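Local coordinates for malonyl CoA:acyl carrier protein malonyltransferase (Streptomyces coelicolor, PDB 1NM2) that probably transfers the malonyl group from malonyl-CoA to the holo acyl carrier protein, supplying fatty acid biosynthesis, at residues P91-A105 against D224-R236. Sequence-based numbering, arbitrary orientation.
Sequences PGAVAGHSVGEITAA and DPKVTYVSNKDGR. With ACY (acetic acid), chain D.
Asn232 ties the end of strand 93-96 to the turn after it: its ND2 donates to Gly96 O (2.9 Å), while OD1 accepts from Ser98 N, which lies in the carbonyl plane (2.8 Å). The Glu101 carboxylate lies stacked on this amide, planes 3° apart, the two side chains running in opposite directions; a bend at chi2 (-147°) folds the acid over it. From above the carboxylate plane, Asn232 N reaches OE1 at 2.7 Å, and a water accepting from Gly96 N lies within hydrogen-bonding distance of OE1 and Val230 O. Tyr229, CG anti to the backbone N (chi1 -178°), sends its hydroxyl to Glu101 O (2.9 Å), with Ala104 C at the ring edge and Ala104 CB 3.8 Å from CE1. Parallel pairing continues as Val94 N meets Thr228 O and Val230 N meets Val94 O. Beyond this tight part the contact loosens at partly exposed Gly92 and Thr228, where a water bridges Gly92 O and Thr228 N. Ser98 OG bonds to acetate, His202 and Arg123. Strand, tight type II' turn and helix, with Gly96, Ser98 and Gly100 in a GxSxG pattern, fit the nucleophile elbow of the alpha/beta hydrolase-like core.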
# COMPACT_ATOMS: atom_id res chain seq x y z
N PRO A 91 -15.05 0.51 -10.73
CA PRO A 91 -14.26 -0.70 -11.00
C PRO A 91 -14.94 -1.97 -10.50
O PRO A 91 -15.86 -1.90 -9.68
CB PRO A 91 -12.95 -0.41 -10.27
CG PRO A 91 -13.41 0.37 -9.08
CD PRO A 91 -14.41 1.34 -9.69
N GLY A 92 -14.48 -3.12 -10.99
CA GLY A 92 -15.05 -4.39 -10.56
C GLY A 92 -14.61 -4.73 -9.15
O GLY A 92 -15.34 -5.38 -8.40
N ALA A 93 -13.41 -4.29 -8.77
CA ALA A 93 -12.89 -4.54 -7.43
C ALA A 93 -11.73 -3.61 -7.13
O ALA A 93 -11.13 -3.04 -8.05
CB ALA A 93 -12.43 -5.99 -7.31
N VAL A 94 -11.42 -3.45 -5.85
CA VAL A 94 -10.31 -2.58 -5.43
C VAL A 94 -9.44 -3.25 -4.38
O VAL A 94 -9.89 -4.15 -3.67
CB VAL A 94 -10.82 -1.25 -4.85
CG1 VAL A 94 -11.61 -0.49 -5.91
CG2 VAL A 94 -11.66 -1.51 -3.59
N ALA A 95 -8.19 -2.82 -4.30
CA ALA A 95 -7.26 -3.36 -3.31
C ALA A 95 -6.01 -2.48 -3.30
O ALA A 95 -5.83 -1.62 -4.16
CB ALA A 95 -6.90 -4.80 -3.66
N GLY A 96 -5.16 -2.68 -2.30
CA GLY A 96 -3.95 -1.88 -2.21
C GLY A 96 -2.90 -2.57 -1.36
O GLY A 96 -3.22 -3.48 -0.60
N HIS A 97 -1.65 -2.13 -1.49
CA HIS A 97 -0.56 -2.72 -0.73
C HIS A 97 -0.28 -1.95 0.56
O HIS A 97 0.23 -0.84 0.53
CB HIS A 97 0.70 -2.78 -1.60
CG HIS A 97 1.70 -3.79 -1.15
ND1 HIS A 97 2.48 -3.61 -0.03
CD2 HIS A 97 2.02 -5.01 -1.64
CE1 HIS A 97 3.25 -4.68 0.15
NE2 HIS A 97 2.98 -5.54 -0.82
N SER A 98 -0.64 -2.56 1.69
CA SER A 98 -0.45 -1.98 3.01
C SER A 98 -1.17 -0.63 3.15
O SER A 98 -2.37 -0.59 3.37
CB SER A 98 1.04 -1.82 3.32
OG SER A 98 1.24 -1.61 4.71
N VAL A 99 -0.44 0.48 3.02
CA VAL A 99 -1.07 1.79 3.12
C VAL A 99 -2.09 1.94 1.99
O VAL A 99 -3.10 2.65 2.14
CB VAL A 99 -0.05 2.96 2.99
CG1 VAL A 99 1.07 2.78 3.99
CG2 VAL A 99 0.49 3.03 1.58
N GLY A 100 -1.83 1.27 0.88
CA GLY A 100 -2.74 1.34 -0.26
C GLY A 100 -4.12 0.79 0.07
O GLY A 100 -5.08 1.04 -0.66
N GLU A 101 -4.22 0.04 1.17
CA GLU A 101 -5.51 -0.52 1.58
C GLU A 101 -6.45 0.57 2.07
O GLU A 101 -7.67 0.46 1.94
CB GLU A 101 -5.34 -1.54 2.71
CG GLU A 101 -4.61 -2.80 2.33
CD GLU A 101 -5.13 -4.00 3.10
OE1 GLU A 101 -5.85 -4.83 2.48
OE2 GLU A 101 -4.85 -4.12 4.32
N ILE A 102 -5.88 1.62 2.66
CA ILE A 102 -6.70 2.72 3.14
C ILE A 102 -7.19 3.46 1.90
O ILE A 102 -8.34 3.87 1.84
CB ILE A 102 -5.90 3.68 4.06
CG1 ILE A 102 -5.61 3.00 5.41
CG2 ILE A 102 -6.71 4.95 4.31
CD1 ILE A 102 -4.67 1.82 5.33
N THR A 103 -6.31 3.61 0.92
CA THR A 103 -6.66 4.30 -0.32
C THR A 103 -7.81 3.56 -1.00
O THR A 103 -8.75 4.18 -1.50
CB THR A 103 -5.45 4.33 -1.28
OG1 THR A 103 -4.32 4.88 -0.59
CG2 THR A 103 -5.75 5.20 -2.51
N ALA A 104 -7.73 2.23 -1.01
CA ALA A 104 -8.75 1.39 -1.62
C ALA A 104 -10.08 1.47 -0.87
O ALA A 104 -11.14 1.26 -1.46
CB ALA A 104 -8.27 -0.06 -1.67
N ALA A 105 -10.02 1.74 0.43
CA ALA A 105 -11.23 1.86 1.24
C ALA A 105 -12.04 3.07 0.77
O ALA A 105 -13.27 3.08 0.84
CB ALA A 105 -10.87 2.00 2.72
N ASP A 224 -20.41 0.08 4.44
CA ASP A 224 -20.15 -1.17 3.75
C ASP A 224 -19.59 -0.84 2.37
O ASP A 224 -19.99 0.12 1.74
CB ASP A 224 -21.45 -1.98 3.61
CG ASP A 224 -21.85 -2.65 4.91
OD1 ASP A 224 -22.97 -3.19 4.98
OD2 ASP A 224 -21.04 -2.63 5.86
N PRO A 225 -18.62 -1.64 1.90
CA PRO A 225 -18.03 -1.38 0.58
C PRO A 225 -19.06 -1.48 -0.54
O PRO A 225 -19.87 -2.40 -0.57
CB PRO A 225 -16.94 -2.44 0.47
CG PRO A 225 -17.48 -3.57 1.31
CD PRO A 225 -18.04 -2.85 2.51
N LYS A 226 -19.03 -0.52 -1.47
CA LYS A 226 -19.96 -0.50 -2.59
C LYS A 226 -19.36 -1.25 -3.78
O LYS A 226 -20.05 -1.53 -4.76
CB LYS A 226 -20.27 0.94 -2.99
CG LYS A 226 -20.87 1.77 -1.87
CD LYS A 226 -21.04 3.23 -2.29
CE LYS A 226 -21.53 4.09 -1.13
NZ LYS A 226 -21.66 5.54 -1.49
N VAL A 227 -18.07 -1.53 -3.68
CA VAL A 227 -17.34 -2.25 -4.71
C VAL A 227 -16.58 -3.36 -3.99
O VAL A 227 -16.19 -3.18 -2.83
CB VAL A 227 -16.33 -1.33 -5.42
CG1 VAL A 227 -15.69 -2.06 -6.59
CG2 VAL A 227 -17.02 -0.06 -5.90
N THR A 228 -16.36 -4.49 -4.66
CA THR A 228 -15.65 -5.60 -4.05
C THR A 228 -14.30 -5.13 -3.49
O THR A 228 -13.49 -4.55 -4.22
CB THR A 228 -15.40 -6.72 -5.08
OG1 THR A 228 -16.66 -7.15 -5.61
CG2 THR A 228 -14.71 -7.90 -4.42
N TYR A 229 -14.09 -5.37 -2.20
CA TYR A 229 -12.86 -4.95 -1.53
C TYR A 229 -12.02 -6.18 -1.15
O TYR A 229 -12.45 -7.00 -0.33
CB TYR A 229 -13.21 -4.15 -0.27
CG TYR A 229 -12.02 -3.63 0.49
CD1 TYR A 229 -11.51 -2.35 0.23
CD2 TYR A 229 -11.38 -4.41 1.44
CE1 TYR A 229 -10.39 -1.88 0.91
CE2 TYR A 229 -10.25 -3.95 2.12
CZ TYR A 229 -9.77 -2.69 1.85
OH TYR A 229 -8.64 -2.25 2.50
N VAL A 230 -10.83 -6.30 -1.73
CA VAL A 230 -9.94 -7.43 -1.46
C VAL A 230 -8.91 -7.05 -0.40
O VAL A 230 -8.19 -6.06 -0.56
CB VAL A 230 -9.20 -7.86 -2.76
CG1 VAL A 230 -8.31 -9.07 -2.48
CG2 VAL A 230 -10.22 -8.21 -3.83
N SER A 231 -8.84 -7.85 0.66
CA SER A 231 -7.95 -7.59 1.79
C SER A 231 -6.58 -8.28 1.84
O SER A 231 -6.44 -9.46 1.51
CB SER A 231 -8.71 -7.90 3.09
OG SER A 231 -7.85 -7.93 4.23
N ASN A 232 -5.57 -7.51 2.28
CA ASN A 232 -4.18 -7.97 2.42
C ASN A 232 -3.98 -9.13 3.39
O ASN A 232 -3.05 -9.91 3.25
CB ASN A 232 -3.30 -6.83 2.93
CG ASN A 232 -2.92 -5.84 1.85
OD1 ASN A 232 -2.18 -4.91 2.11
ND2 ASN A 232 -3.42 -6.05 0.64
N LYS A 233 -4.84 -9.21 4.40
CA LYS A 233 -4.73 -10.25 5.41
C LYS A 233 -4.71 -11.67 4.86
O LYS A 233 -3.83 -12.47 5.19
CB LYS A 233 -5.88 -10.12 6.42
CG LYS A 233 -6.08 -11.33 7.33
CD LYS A 233 -5.63 -11.05 8.74
CE LYS A 233 -6.18 -12.08 9.73
NZ LYS A 233 -5.78 -13.47 9.39
N ASP A 234 -5.67 -11.97 4.00
CA ASP A 234 -5.80 -13.30 3.45
C ASP A 234 -6.31 -13.30 2.01
O ASP A 234 -6.73 -14.34 1.50
CB ASP A 234 -6.78 -14.07 4.33
CG ASP A 234 -8.09 -13.33 4.50
OD1 ASP A 234 -8.89 -13.72 5.38
OD2 ASP A 234 -8.33 -12.35 3.76
N GLY A 235 -6.28 -12.14 1.36
CA GLY A 235 -6.73 -12.05 -0.02
C GLY A 235 -8.23 -12.26 -0.21
O GLY A 235 -8.69 -12.47 -1.33
N ARG A 236 -9.00 -12.18 0.86
CA ARG A 236 -10.45 -12.37 0.75
C ARG A 236 -11.22 -11.07 0.53
O ARG A 236 -10.76 -9.99 0.87
CB ARG A 236 -11.00 -13.08 1.99
CG ARG A 236 -10.51 -14.51 2.16
CD ARG A 236 -11.20 -15.17 3.35
NE ARG A 236 -10.73 -16.54 3.55
CZ ARG A 236 -11.21 -17.37 4.48
NH1 ARG A 236 -12.19 -16.97 5.28
NH2 ARG A 236 -10.71 -18.59 4.59
C ACY D . 3.81 -0.11 5.57
O ACY D . 4.44 1.02 5.46
OXT ACY D . 2.68 -0.31 6.13
CH3 ACY D . 4.53 -1.28 4.93
O HOH W 1 -17.98 -5.04 -7.47
O HOH W 2 -5.89 -4.73 -0.40
O HOH W 3 -6.86 -5.76 5.34